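Local coordinates for protein flagellin hook IN motif family (Aeromonas hydrophila subsp. hydrophila, PDB 6XI1) that probably forms part of the extender region of an RTX adhesin, its tandem beta-sandwich repeats held in line by calcium ions as it reaches toward its target, at residues A[35-40]-A[125-130]; A[101-106]-A[121-126]; A[164-169]-A[218-223]; A[45-50]-A[85-90]. One frame throughout, in Å; residues are numbered along the deposited sequence.

How the contacts relate
All four contacts lie at the N-terminal end of a long, rod-like chain. Contacts 1, 2 and 4 belong to the first beta-sandwich repeat and its junction with the second; contact 3 lies in the second. Contact 1 spans 35 to 130, joining strand 26-36 to the end of strand 117-125. Between its segments lies contact 4, pairing strands 43-53 and 85-91; contact 2, the hairpin 103-111/117-125, ends on the same stretch as contact 1 and shares Thr125 and Gly126 with it, their centres about 10 Å apart. Contact 3 follows; the centres of contacts 1 and 3 are about 17 Å apart, and both bind one calcium ion, consistent with calcium stiffening an extended adhesin.

Contact 1: A[35-40]-A[125-130]. With CA (calcium ion), chain M; CA (calcium ion), chain L; CA (calcium ion), chain Q.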
loop_
_atom_site.group_PDB
_atom_site.type_symbol
_atom_site.label_atom_id
_atom_site.label_comp_id
_atom_site.label_asym_id
_atom_site.label_seq_id
_atom_site.Cartn_x
_atom_site.Cartn_y
_atom_site.Cartn_z
ATOM N N VAL A 35 -21.503 -6.070 -61.193
ATOM C CA VAL A 35 -21.968 -6.719 -59.940
ATOM C C VAL A 35 -21.069 -6.175 -58.826
ATOM O O VAL A 35 -19.924 -5.786 -59.104
ATOM C CB VAL A 35 -21.918 -8.257 -60.029
ATOM C CG1 VAL A 35 -22.889 -8.786 -61.084
ATOM C CG2 VAL A 35 -20.502 -8.776 -60.290
ATOM N N THR A 36 -21.632 -6.036 -57.632
ATOM C CA THR A 36 -20.900 -5.643 -56.406
ATOM C C THR A 36 -20.873 -6.873 -55.507
ATOM O O THR A 36 -21.927 -7.521 -55.304
ATOM C CB THR A 36 -21.516 -4.387 -55.765
ATOM O OG1 THR A 36 -21.421 -3.358 -56.753
ATOM C CG2 THR A 36 -20.809 -3.946 -54.503
ATOM N N GLU A 37 -19.705 -7.149 -54.937
ATOM C CA GLU A 37 -19.526 -8.132 -53.856
ATOM C C GLU A 37 -20.650 -7.959 -52.835
ATOM O O GLU A 37 -20.938 -6.796 -52.511
ATOM C CB GLU A 37 -18.149 -7.907 -53.231
ATOM C CG GLU A 37 -17.943 -8.691 -51.948
ATOM C CD GLU A 37 -16.672 -8.357 -51.187
ATOM O OE1 GLU A 37 -15.824 -7.631 -51.715
ATOM O OE2 GLU A 37 -16.539 -8.856 -50.087
ATOM N N ASP A 38 -21.244 -9.062 -52.397
ATOM C CA ASP A 38 -22.299 -9.169 -51.355
ATOM C C ASP A 38 -23.594 -8.418 -51.749
ATOM O O ASP A 38 -24.415 -8.145 -50.836
ATOM C CB ASP A 38 -21.759 -8.691 -49.995
ATOM C CG ASP A 38 -20.548 -9.484 -49.499
ATOM O OD1 ASP A 38 -20.500 -10.700 -49.724
ATOM O OD2 ASP A 38 -19.626 -8.860 -48.922
ATOM N N GLU A 39 -23.812 -8.080 -53.028
ATOM C CA GLU A 39 -25.083 -7.390 -53.435
ATOM C C GLU A 39 -26.208 -8.426 -53.345
ATOM O O GLU A 39 -27.385 -8.035 -53.153
ATOM C CB GLU A 39 -25.013 -6.714 -54.811
ATOM C CG GLU A 39 -24.963 -7.695 -55.979
ATOM C CD GLU A 39 -25.034 -7.085 -57.373
ATOM O OE1 GLU A 39 -24.599 -5.910 -57.539
ATOM O OE2 GLU A 39 -25.517 -7.785 -58.291
ATOM N N SER A 40 -25.841 -9.699 -53.442
ATOM C CA SER A 40 -26.751 -10.861 -53.487
ATOM C C SER A 40 -25.941 -12.116 -53.168
ATOM O O SER A 40 -24.710 -12.058 -53.246
ATOM C CB SER A 40 -27.415 -10.958 -54.857
ATOM O OG SER A 40 -26.454 -11.119 -55.906
ATOM N N THR A 125 -17.138 -5.133 -58.443
ATOM C CA THR A 125 -16.625 -4.121 -57.471
ATOM C C THR A 125 -16.633 -4.720 -56.059
ATOM O O THR A 125 -17.628 -5.307 -55.680
ATOM C CB THR A 125 -17.372 -2.781 -57.538
ATOM O OG1 THR A 125 -17.207 -2.281 -58.861
ATOM C CG2 THR A 125 -16.815 -1.756 -56.576
ATOM N N GLY A 126 -15.520 -4.591 -55.338
ATOM C CA GLY A 126 -15.371 -5.138 -53.991
ATOM C C GLY A 126 -15.984 -4.226 -52.944
ATOM O O GLY A 126 -16.143 -3.018 -53.211
ATOM N N VAL A 127 -16.295 -4.802 -51.796
ATOM C CA VAL A 127 -16.652 -4.050 -50.563
ATOM C C VAL A 127 -15.729 -4.496 -49.430
ATOM O O VAL A 127 -15.230 -5.646 -49.442
ATOM C CB VAL A 127 -18.139 -4.244 -50.194
ATOM C CG1 VAL A 127 -19.076 -3.713 -51.269
ATOM C CG2 VAL A 127 -18.439 -5.687 -49.896
ATOM N N ASN A 128 -15.572 -3.627 -48.434
ATOM C CA ASN A 128 -14.753 -3.943 -47.243
ATOM C C ASN A 128 -15.327 -5.144 -46.508
ATOM O O ASN A 128 -16.555 -5.269 -46.364
ATOM C CB ASN A 128 -14.624 -2.788 -46.253
ATOM C CG ASN A 128 -13.562 -3.121 -45.229
ATOM O OD1 ASN A 128 -12.413 -3.412 -45.596
ATOM N ND2 ASN A 128 -13.962 -3.156 -43.966
ATOM N N ASP A 129 -14.439 -5.999 -46.051
ATOM C CA ASP A 129 -14.717 -7.052 -45.052
ATOM C C ASP A 129 -13.973 -6.620 -43.795
ATOM O O ASP A 129 -12.740 -6.275 -43.895
ATOM C CB ASP A 129 -14.264 -8.433 -45.539
ATOM C CG ASP A 129 -15.203 -9.046 -46.578
ATOM O OD1 ASP A 129 -15.165 -8.584 -47.716
ATOM O OD2 ASP A 129 -15.991 -9.955 -46.208
ATOM N N ALA A 130 -14.690 -6.578 -42.681
ATOM C CA ALA A 130 -14.095 -6.297 -41.356
ATOM C C ALA A 130 -12.934 -7.269 -41.109
ATOM O O ALA A 130 -13.049 -8.489 -41.353
ATOM C CB ALA A 130 -15.159 -6.408 -40.276
HETATM CA CA CA M . -17.543 -9.363 -48.051
HETATM CA CA CA L . -14.231 -7.783 -49.772
HETATM CA CA CA Q . -10.967 -5.353 -44.725
HETATM O O HOH W 1 -18.957 -3.078 -60.599
HETATM O O HOH W 2 -18.071 -7.340 -46.707
HETATM O O HOH W 3 -19.003 -10.341 -46.494
#
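Glu37 reaches toward Val127 and Asp129 with its whole side chain. CG stands opposite the backbone N (chi1 170°) and the chain runs straight on, which carries the carboxylate between two calcium ions. Its OE2 bridges them, lying 2.3 Å from the calcium of chain M, while OE1 and OE2 together chelate the calcium of chain L. Asp129 answers in kind: OD1 bridges both metals and OD2 adds a second bond to the calcium of chain M. Glu37 OE2 and Asp129 OD1 are therefore only 2.8 Å apart, a closeness of two acceptors that the shared cations probably make tolerable. Val127 N donates to Glu37 OE1 over 2.9 Å, arriving 58° out of the carboxylate plane, and Val127 O binds the calcium of chain L. The two methyls of Val127 part company: CG2 lies 3.5 Å from Glu37 CD, whereas CG1 meets Thr36 CG2 at 3.7 Å, those two side chains crossing at about a right angle. Asp38, carried round by the type II turn from Thr36 to Glu39, binds the calcium of chain M through OD2; its OD1 is hydrogen-bonded to Asn92. Gln96 and Leu98 O help complete these calcium sites between repeats. Thr36 and Thr125 stand side by side, pointing the same way, in a parallel bridge, with Glu37 N bonded to Thr125 O at 2.9 Å. This bridge joins strand 26-36 to strand 117-125, while Val35 packs on Leu44 and Glu46 of strand 43-53 and the loop leads into strand 132-142.

Contact 2: A[101-106]-A[121-126]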
loop_
_atom_site.group_PDB
_atom_site.type_symbol
_atom_site.label_atom_id
_atom_site.label_comp_id
_atom_site.label_asym_id
_atom_site.label_seq_id
_atom_site.Cartn_x
_atom_site.Cartn_y
_atom_site.Cartn_z
ATOM N N GLY A 101 -14.178 -0.786 -53.158
ATOM C CA GLY A 101 -14.020 -0.073 -54.430
ATOM C C GLY A 101 -13.094 -0.790 -55.407
ATOM O O GLY A 101 -12.923 -0.275 -56.506
ATOM N N GLU A 102 -12.450 -1.895 -55.027
ATOM C CA GLU A 102 -11.457 -2.563 -55.913
ATOM C C GLU A 102 -12.224 -3.269 -57.039
ATOM O O GLU A 102 -13.222 -3.896 -56.743
ATOM C CB GLU A 102 -10.603 -3.549 -55.129
ATOM C CG GLU A 102 -9.542 -4.254 -55.957
ATOM C CD GLU A 102 -8.673 -5.245 -55.186
ATOM O OE1 GLU A 102 -8.843 -5.319 -53.958
ATOM O OE2 GLU A 102 -7.849 -5.978 -55.826
ATOM N N THR A 103 -11.794 -3.130 -58.286
ATOM C CA THR A 103 -12.540 -3.644 -59.467
ATOM C C THR A 103 -11.794 -4.823 -60.079
ATOM O O THR A 103 -10.566 -4.862 -60.064
ATOM C CB THR A 103 -12.845 -2.550 -60.504
ATOM O OG1 THR A 103 -11.635 -2.016 -61.002
ATOM C CG2 THR A 103 -13.691 -1.419 -59.961
ATOM N N LYS A 104 -12.543 -5.776 -60.601
ATOM C CA LYS A 104 -12.014 -6.865 -61.460
ATOM C C LYS A 104 -12.855 -6.895 -62.740
ATOM O O LYS A 104 -14.100 -7.006 -62.631
ATOM C CB LYS A 104 -12.083 -8.204 -60.736
ATOM C CG LYS A 104 -11.484 -9.373 -61.500
ATOM C CD LYS A 104 -11.692 -10.663 -60.812
ATOM C CE LYS A 104 -10.733 -11.736 -61.272
ATOM N NZ LYS A 104 -10.916 -12.044 -62.703
ATOM N N VAL A 105 -12.215 -6.802 -63.902
ATOM C CA VAL A 105 -12.952 -6.696 -65.200
ATOM C C VAL A 105 -12.777 -8.024 -65.912
ATOM O O VAL A 105 -11.626 -8.494 -65.997
ATOM C CB VAL A 105 -12.478 -5.493 -66.028
ATOM C CG1 VAL A 105 -13.059 -5.512 -67.429
ATOM C CG2 VAL A 105 -12.835 -4.196 -65.319
ATOM N N GLU A 106 -13.892 -8.646 -66.309
ATOM C CA GLU A 106 -13.895 -9.932 -67.023
ATOM C C GLU A 106 -14.642 -9.731 -68.338
ATOM O O GLU A 106 -15.643 -8.973 -68.362
ATOM C CB GLU A 106 -14.559 -11.024 -66.191
ATOM C CG GLU A 106 -14.074 -11.062 -64.756
ATOM C CD GLU A 106 -14.510 -12.280 -63.964
ATOM O OE1 GLU A 106 -15.599 -12.844 -64.236
ATOM O OE2 GLU A 106 -13.743 -12.674 -63.076
ATOM N N THR A 121 -18.460 -7.117 -71.401
ATOM C CA THR A 121 -17.494 -6.657 -70.371
ATOM C C THR A 121 -18.224 -6.527 -69.035
ATOM O O THR A 121 -19.162 -5.677 -68.932
ATOM C CB THR A 121 -16.845 -5.344 -70.817
ATOM O OG1 THR A 121 -16.262 -5.650 -72.083
ATOM C CG2 THR A 121 -15.783 -4.798 -69.878
ATOM N N ILE A 122 -17.819 -7.335 -68.060
ATOM C CA ILE A 122 -18.423 -7.356 -66.699
ATOM C C ILE A 122 -17.394 -6.751 -65.737
ATOM O O ILE A 122 -16.219 -7.164 -65.782
ATOM C CB ILE A 122 -18.828 -8.789 -66.305
ATOM C CG1 ILE A 122 -19.762 -9.441 -67.324
ATOM C CG2 ILE A 122 -19.425 -8.816 -64.916
ATOM C CD1 ILE A 122 -21.062 -8.679 -67.521
ATOM N N THR A 123 -17.800 -5.761 -64.947
ATOM C CA THR A 123 -17.002 -5.215 -63.824
ATOM C C THR A 123 -17.578 -5.712 -62.495
ATOM O O THR A 123 -18.798 -5.496 -62.210
ATOM C CB THR A 123 -16.957 -3.683 -63.862
ATOM O OG1 THR A 123 -16.471 -3.313 -65.159
ATOM C CG2 THR A 123 -16.077 -3.125 -62.763
ATOM N N ILE A 124 -16.713 -6.306 -61.674
ATOM C CA ILE A 124 -17.004 -6.738 -60.289
ATOM C C ILE A 124 -16.375 -5.689 -59.373
ATOM O O ILE A 124 -15.202 -5.403 -59.575
ATOM C CB ILE A 124 -16.431 -8.130 -59.986
ATOM C CG1 ILE A 124 -16.805 -9.170 -61.039
ATOM C CG2 ILE A 124 -16.854 -8.575 -58.604
ATOM C CD1 ILE A 124 -15.887 -10.351 -61.026
ATOM N N THR A 125 -17.138 -5.133 -58.443
ATOM C CA THR A 125 -16.625 -4.121 -57.471
ATOM C C THR A 125 -16.633 -4.720 -56.059
ATOM O O THR A 125 -17.628 -5.307 -55.680
ATOM C CB THR A 125 -17.372 -2.781 -57.538
ATOM O OG1 THR A 125 -17.207 -2.281 -58.861
ATOM C CG2 THR A 125 -16.815 -1.756 -56.576
ATOM N N GLY A 126 -15.520 -4.591 -55.338
ATOM C CA GLY A 126 -15.371 -5.138 -53.991
ATOM C C GLY A 126 -15.984 -4.226 -52.944
ATOM O O GLY A 126 -16.143 -3.018 -53.211
#
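Glu106 OE2, which lies 3.8 Å from Ile124 CD1, is gripped by two donors. Lys104 NZ, which also bonds Gly73 O outside the hairpin, reaches it from the same strand over 2.9 Å, a salt bridge that uses the anti lone pair, and Leu75 N supplies the other bond. The second oxygen, OE1, is engaged by Tyr88 OH and Gly76 N, so this buried carboxylate is fixed at both ends. Glu106 CG lies beside its backbone N and anti to the carbonyl carbon (chi1 -47°), and the chain is extended beyond, laying the carboxylate against the end of Ile124 at a slant. Strands 103-111 and 117-125 form an antiparallel beta hairpin, the last two strands of the first beta-sandwich repeat. Lys104 faces Ile124 and Glu106 faces Ile122 as hydrogen-bonded pairs. The shortest rung, Ile122 N to Glu106 O at 2.7 Å, is nearly straight at 171°. At the loop end Gly126 N gives to Glu102 O over 2.8 Å, and Gly101 N meets Gly126 O from 49° above the carbonyl plane. The sheet face that carries Thr103, Val105, Thr123 and Thr125 is built differently, from methyls and hydroxyls: Val105 CG1 lies 3.7 Å from Thr121 CG2, Val105 CG2 equally near Thr123 OG1, and Thr103 CG2 rests 3.8 Å from Thr125 OG1, their two side chains parallel. On the other face Ile122 packs on Trp86 and Tyr88 of strand 85-91, and Ile124 packs on Tyr88, Val95 and Leu98.

Contact 3: A[164-169]-A[218-223]; sequences ADEAKF and SVDGTT. With CA (calcium ion), chain Q.
Glu166 and Asp220 meet at the calcium ion of chain Q, each lending it one oxygen. Glu166 OE1 lies 2.2 Å and Asp220 OD2 2.4 Å from the calcium ion. The side chains cross at about a right angle with their carboxylate planes 59° apart, and OE1 comes within 3.4 Å of Asp220 CB. Asn128 OD1, Asp129 O, Asp160 and Asp162 complete the site. The other oxygen of Asp220 faces away from the metal and is held by its own loop: OD1 accepts from Thr222 N, closing an Asx turn, and from Thr222 OG1 at 2.6 Å, the latter on the syn side and close to the carboxylate plane. Asp220 CG sits between the backbone N and carbonyl carbon (chi1 74°), a rotation that lets one oxygen serve the metal and the other the turn. Thr222 OG1 is itself bonded to Ala131 N. Further out, a water joins the two loops, donating to Glu166 O at 2.7 Å and accepting from Asp220 N and Ser218 OG. Val219, in the type I turn from Ser218 to Gly221, gives its N to Lys168 O over 3.0 Å in a bent bond of 142°. Val219 CG2 lies 3.6 Å from Asp165 O. Phe169, next to Lys168, packs on Leu156 and Val158 of strand 149-159. With several carboxylates around one cation, the loops would probably repel each other without calcium; the ion probably offsets part of that negative charge, and it ties the two loops to the Asn128-Asp129 linker.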
loop_
_atom_site.group_PDB
_atom_site.type_symbol
_atom_site.label_atom_id
_atom_site.label_comp_id
_atom_site.label_asym_id
_atom_site.label_seq_id
_atom_site.Cartn_x
_atom_site.Cartn_y
_atom_site.Cartn_z
ATOM N N ALA A 164 -3.505 -9.310 -47.691
ATOM C CA ALA A 164 -2.309 -9.146 -46.830
ATOM C C ALA A 164 -2.075 -7.654 -46.554
ATOM O O ALA A 164 -1.652 -7.363 -45.406
ATOM C CB ALA A 164 -1.117 -9.811 -47.465
ATOM N N ASP A 165 -2.398 -6.778 -47.518
ATOM C CA ASP A 165 -2.343 -5.294 -47.408
ATOM C C ASP A 165 -3.146 -4.792 -46.188
ATOM O O ASP A 165 -2.697 -3.829 -45.554
ATOM C CB ASP A 165 -2.810 -4.583 -48.693
ATOM C CG ASP A 165 -4.162 -5.007 -49.294
ATOM O OD1 ASP A 165 -4.792 -6.005 -48.845
ATOM O OD2 ASP A 165 -4.585 -4.344 -50.268
ATOM N N GLU A 166 -4.291 -5.402 -45.868
ATOM C CA GLU A 166 -5.189 -4.958 -44.755
ATOM C C GLU A 166 -4.971 -5.784 -43.475
ATOM O O GLU A 166 -5.462 -5.373 -42.396
ATOM C CB GLU A 166 -6.652 -5.045 -45.190
ATOM C CG GLU A 166 -6.993 -4.105 -46.331
ATOM C CD GLU A 166 -8.467 -3.952 -46.646
ATOM O OE1 GLU A 166 -9.299 -4.327 -45.823
ATOM O OE2 GLU A 166 -8.763 -3.469 -47.737
ATOM N N ALA A 167 -4.349 -6.951 -43.563
ATOM C CA ALA A 167 -4.260 -7.929 -42.444
ATOM C C ALA A 167 -3.073 -7.516 -41.571
ATOM O O ALA A 167 -2.094 -8.279 -41.455
ATOM C CB ALA A 167 -4.148 -9.377 -42.938
ATOM N N LYS A 168 -3.127 -6.282 -41.033
ATOM C CA LYS A 168 -2.016 -5.690 -40.273
ATOM C C LYS A 168 -2.657 -4.670 -39.329
ATOM O O LYS A 168 -3.770 -4.192 -39.661
ATOM C CB LYS A 168 -1.070 -4.839 -41.138
ATOM C CG LYS A 168 -0.335 -5.528 -42.269
ATOM C CD LYS A 168 0.833 -4.680 -42.758
ATOM C CE LYS A 168 0.603 -3.951 -44.061
ATOM N NZ LYS A 168 1.307 -4.617 -45.187
ATOM N N PHE A 169 -1.995 -4.393 -38.221
ATOM C CA PHE A 169 -2.429 -3.293 -37.330
ATOM C C PHE A 169 -1.852 -1.984 -37.869
ATOM O O PHE A 169 -0.717 -1.994 -38.412
ATOM C CB PHE A 169 -2.020 -3.560 -35.888
ATOM C CG PHE A 169 -2.786 -4.699 -35.288
ATOM C CD1 PHE A 169 -4.052 -4.496 -34.760
ATOM C CD2 PHE A 169 -2.315 -5.992 -35.417
ATOM C CE1 PHE A 169 -4.759 -5.568 -34.229
ATOM C CE2 PHE A 169 -3.035 -7.059 -34.911
ATOM C CZ PHE A 169 -4.267 -6.836 -34.330
ATOM N N SER A 218 -6.921 -2.202 -37.086
ATOM C CA SER A 218 -6.316 -2.819 -38.296
ATOM C C SER A 218 -6.294 -1.742 -39.379
ATOM O O SER A 218 -6.895 -0.628 -39.174
ATOM C CB SER A 218 -7.047 -4.041 -38.726
ATOM O OG SER A 218 -8.374 -3.761 -39.104
ATOM N N VAL A 219 -5.626 -2.023 -40.505
ATOM C CA VAL A 219 -5.489 -1.072 -41.637
ATOM C C VAL A 219 -6.870 -0.540 -42.061
ATOM O O VAL A 219 -6.948 0.657 -42.374
ATOM C CB VAL A 219 -4.776 -1.748 -42.834
ATOM C CG1 VAL A 219 -4.960 -0.959 -44.145
ATOM C CG2 VAL A 219 -3.324 -1.968 -42.512
ATOM N N ASP A 220 -7.891 -1.383 -42.166
ATOM C CA ASP A 220 -9.209 -0.941 -42.702
ATOM C C ASP A 220 -10.019 -0.200 -41.614
ATOM O O ASP A 220 -11.177 0.159 -41.907
ATOM C CB ASP A 220 -9.999 -2.091 -43.330
ATOM C CG ASP A 220 -10.618 -3.060 -42.341
ATOM O OD1 ASP A 220 -10.452 -2.861 -41.116
ATOM O OD2 ASP A 220 -11.261 -3.982 -42.799
ATOM N N GLY A 221 -9.481 -0.036 -40.402
ATOM C CA GLY A 221 -10.145 0.733 -39.320
ATOM C C GLY A 221 -10.983 -0.152 -38.408
ATOM O O GLY A 221 -11.630 0.388 -37.488
ATOM N N THR A 222 -10.985 -1.472 -38.610
ATOM C CA THR A 222 -11.603 -2.430 -37.672
ATOM C C THR A 222 -10.914 -2.319 -36.304
ATOM O O THR A 222 -9.661 -2.335 -36.245
ATOM C CB THR A 222 -11.515 -3.883 -38.149
ATOM O OG1 THR A 222 -12.036 -4.030 -39.479
ATOM C CG2 THR A 222 -12.261 -4.804 -37.218
ATOM N N THR A 223 -11.693 -2.210 -35.228
ATOM C CA THR A 223 -11.141 -1.937 -33.888
ATOM C C THR A 223 -11.211 -3.164 -33.000
ATOM O O THR A 223 -12.040 -4.035 -33.201
ATOM C CB THR A 223 -11.765 -0.700 -33.225
ATOM O OG1 THR A 223 -13.150 -0.968 -33.033
ATOM C CG2 THR A 223 -11.566 0.579 -34.002
HETATM CA CA CA Q . -10.967 -5.353 -44.725
HETATM O O HOH W 4 -7.869 -4.255 -41.869
#

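Contact 4: A[45-50]-A[85-90]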
loop_
_atom_site.group_PDB
_atom_site.type_symbol
_atom_site.label_atom_id
_atom_site.label_comp_id
_atom_site.label_asym_id
_atom_site.label_seq_id
_atom_site.Cartn_x
_atom_site.Cartn_y
_atom_site.Cartn_z
ATOM N N THR A 45 -25.278 -11.858 -60.194
ATOM C CA THR A 45 -25.844 -12.131 -61.531
ATOM C C THR A 45 -26.117 -10.800 -62.206
ATOM O O THR A 45 -26.613 -9.835 -61.546
ATOM C CB THR A 45 -27.109 -12.991 -61.442
ATOM O OG1 THR A 45 -28.079 -12.143 -60.824
ATOM C CG2 THR A 45 -26.959 -14.246 -60.624
ATOM N N GLU A 46 -25.781 -10.755 -63.482
ATOM C CA GLU A 46 -26.037 -9.608 -64.369
ATOM C C GLU A 46 -26.558 -10.160 -65.699
ATOM O O GLU A 46 -26.151 -11.270 -66.091
ATOM C CB GLU A 46 -24.774 -8.770 -64.546
ATOM C CG GLU A 46 -25.002 -7.529 -65.385
ATOM C CD GLU A 46 -25.735 -6.394 -64.687
ATOM O OE1 GLU A 46 -26.736 -6.653 -64.000
ATOM O OE2 GLU A 46 -25.296 -5.249 -64.828
ATOM N N THR A 47 -27.439 -9.398 -66.346
ATOM C CA THR A 47 -28.072 -9.797 -67.624
ATOM C C THR A 47 -28.039 -8.620 -68.588
ATOM O O THR A 47 -27.930 -7.472 -68.169
ATOM C CB THR A 47 -29.510 -10.306 -67.437
ATOM O OG1 THR A 47 -30.257 -9.159 -67.034
ATOM C CG2 THR A 47 -29.615 -11.471 -66.479
ATOM N N GLY A 48 -28.120 -8.942 -69.871
ATOM C CA GLY A 48 -28.236 -7.982 -70.968
ATOM C C GLY A 48 -28.724 -8.709 -72.203
ATOM O O GLY A 48 -28.665 -9.951 -72.221
ATOM N N THR A 49 -29.270 -7.961 -73.150
ATOM C CA THR A 49 -29.678 -8.540 -74.450
ATOM C C THR A 49 -28.857 -7.874 -75.546
ATOM O O THR A 49 -28.771 -6.611 -75.600
ATOM C CB THR A 49 -31.200 -8.484 -74.637
ATOM O OG1 THR A 49 -31.809 -9.332 -73.656
ATOM C CG2 THR A 49 -31.622 -8.941 -76.016
ATOM N N LEU A 50 -28.265 -8.720 -76.368
ATOM C CA LEU A 50 -27.621 -8.313 -77.636
ATOM C C LEU A 50 -28.618 -8.575 -78.757
ATOM O O LEU A 50 -29.365 -9.597 -78.666
ATOM C CB LEU A 50 -26.360 -9.148 -77.869
ATOM C CG LEU A 50 -25.194 -8.866 -76.917
ATOM C CD1 LEU A 50 -24.064 -9.846 -77.186
ATOM C CD2 LEU A 50 -24.707 -7.440 -77.047
ATOM N N ALA A 85 -29.972 -13.198 -75.317
ATOM C CA ALA A 85 -30.131 -12.905 -73.877
ATOM C C ALA A 85 -28.975 -13.577 -73.135
ATOM O O ALA A 85 -29.005 -14.816 -73.052
ATOM C CB ALA A 85 -31.457 -13.364 -73.347
ATOM N N TRP A 86 -28.039 -12.775 -72.612
ATOM C CA TRP A 86 -26.859 -13.257 -71.845
ATOM C C TRP A 86 -27.069 -13.039 -70.343
ATOM O O TRP A 86 -27.782 -12.099 -69.919
ATOM C CB TRP A 86 -25.525 -12.653 -72.327
ATOM C CG TRP A 86 -25.414 -11.166 -72.269
ATOM C CD1 TRP A 86 -25.531 -10.309 -73.309
ATOM C CD2 TRP A 86 -25.076 -10.357 -71.120
ATOM N NE1 TRP A 86 -25.355 -9.021 -72.901
ATOM C CE2 TRP A 86 -25.058 -9.016 -71.559
ATOM C CE3 TRP A 86 -24.774 -10.638 -69.782
ATOM C CZ2 TRP A 86 -24.772 -7.954 -70.706
ATOM C CZ3 TRP A 86 -24.515 -9.584 -68.932
ATOM C CH2 TRP A 86 -24.515 -8.270 -69.383
ATOM N N THR A 87 -26.519 -13.981 -69.588
ATOM C CA THR A 87 -26.530 -14.013 -68.113
ATOM C C THR A 87 -25.081 -14.203 -67.670
ATOM O O THR A 87 -24.466 -15.183 -68.082
ATOM C CB THR A 87 -27.433 -15.133 -67.589
ATOM O OG1 THR A 87 -28.695 -14.909 -68.218
ATOM C CG2 THR A 87 -27.558 -15.158 -66.077
ATOM N N TYR A 88 -24.595 -13.289 -66.839
ATOM C CA TYR A 88 -23.309 -13.459 -66.116
ATOM C C TYR A 88 -23.621 -13.922 -64.689
ATOM O O TYR A 88 -24.527 -13.338 -64.046
ATOM C CB TYR A 88 -22.514 -12.158 -66.131
ATOM C CG TYR A 88 -21.291 -12.207 -65.258
ATOM C CD1 TYR A 88 -20.077 -12.668 -65.758
ATOM C CD2 TYR A 88 -21.353 -11.812 -63.934
ATOM C CE1 TYR A 88 -18.935 -12.685 -64.966
ATOM C CE2 TYR A 88 -20.227 -11.872 -63.122
ATOM C CZ TYR A 88 -19.011 -12.281 -63.646
ATOM O OH TYR A 88 -17.883 -12.309 -62.859
ATOM N N ASN A 89 -22.897 -14.949 -64.238
ATOM C CA ASN A 89 -22.984 -15.497 -62.858
ATOM C C ASN A 89 -21.566 -15.619 -62.286
ATOM O O ASN A 89 -20.679 -16.047 -63.012
ATOM C CB ASN A 89 -23.665 -16.867 -62.805
ATOM C CG ASN A 89 -25.151 -16.779 -63.055
ATOM O OD1 ASN A 89 -25.857 -15.983 -62.441
ATOM N ND2 ASN A 89 -25.629 -17.560 -63.999
ATOM N N VAL A 90 -21.376 -15.202 -61.039
ATOM C CA VAL A 90 -20.128 -15.497 -60.278
ATOM C C VAL A 90 -20.515 -15.812 -58.833
ATOM O O VAL A 90 -21.424 -15.137 -58.288
ATOM C CB VAL A 90 -19.095 -14.357 -60.416
ATOM C CG1 VAL A 90 -19.583 -13.063 -59.782
ATOM C CG2 VAL A 90 -17.732 -14.746 -59.847
#
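Strands 43-53 and 85-91 pair antiparallel in the first cadherin-like beta-sandwich repeat, and Gly48 is where the indole of Trp86 lies over the neighbouring strand. Trp86 CG occupies the position between backbone N and carbonyl carbon (chi1 59°), which lays the ring across to Gly48 of strand 43-53. Gly48 CA sits 3.8 Å from the centroid of the six-membered ring, over its face, a CH-pi contact, and Gly48 N lies 3.4 Å above the ring plane, so the indole rests directly on the glycine backbone. Leu50 CG touches the indole edge at CD1, 3.9 Å away, while Glu46 runs alongside it, its CG 4.1 Å from CH2. The backbone rungs are uneven: Tyr88 N to Glu46 O is short at 2.7 Å, Gly48 N to Trp86 O longer at 3.2 Å. On the opposite face Thr47 and Thr87 stand side by side, pointing the same way. Trp86 also packs on Leu78 and Ile80 of strand 77-80. Glu46 OE2 takes the N-H of Ala34, and Trp86 NE1 is anchored by the carbonyl O of Ser30.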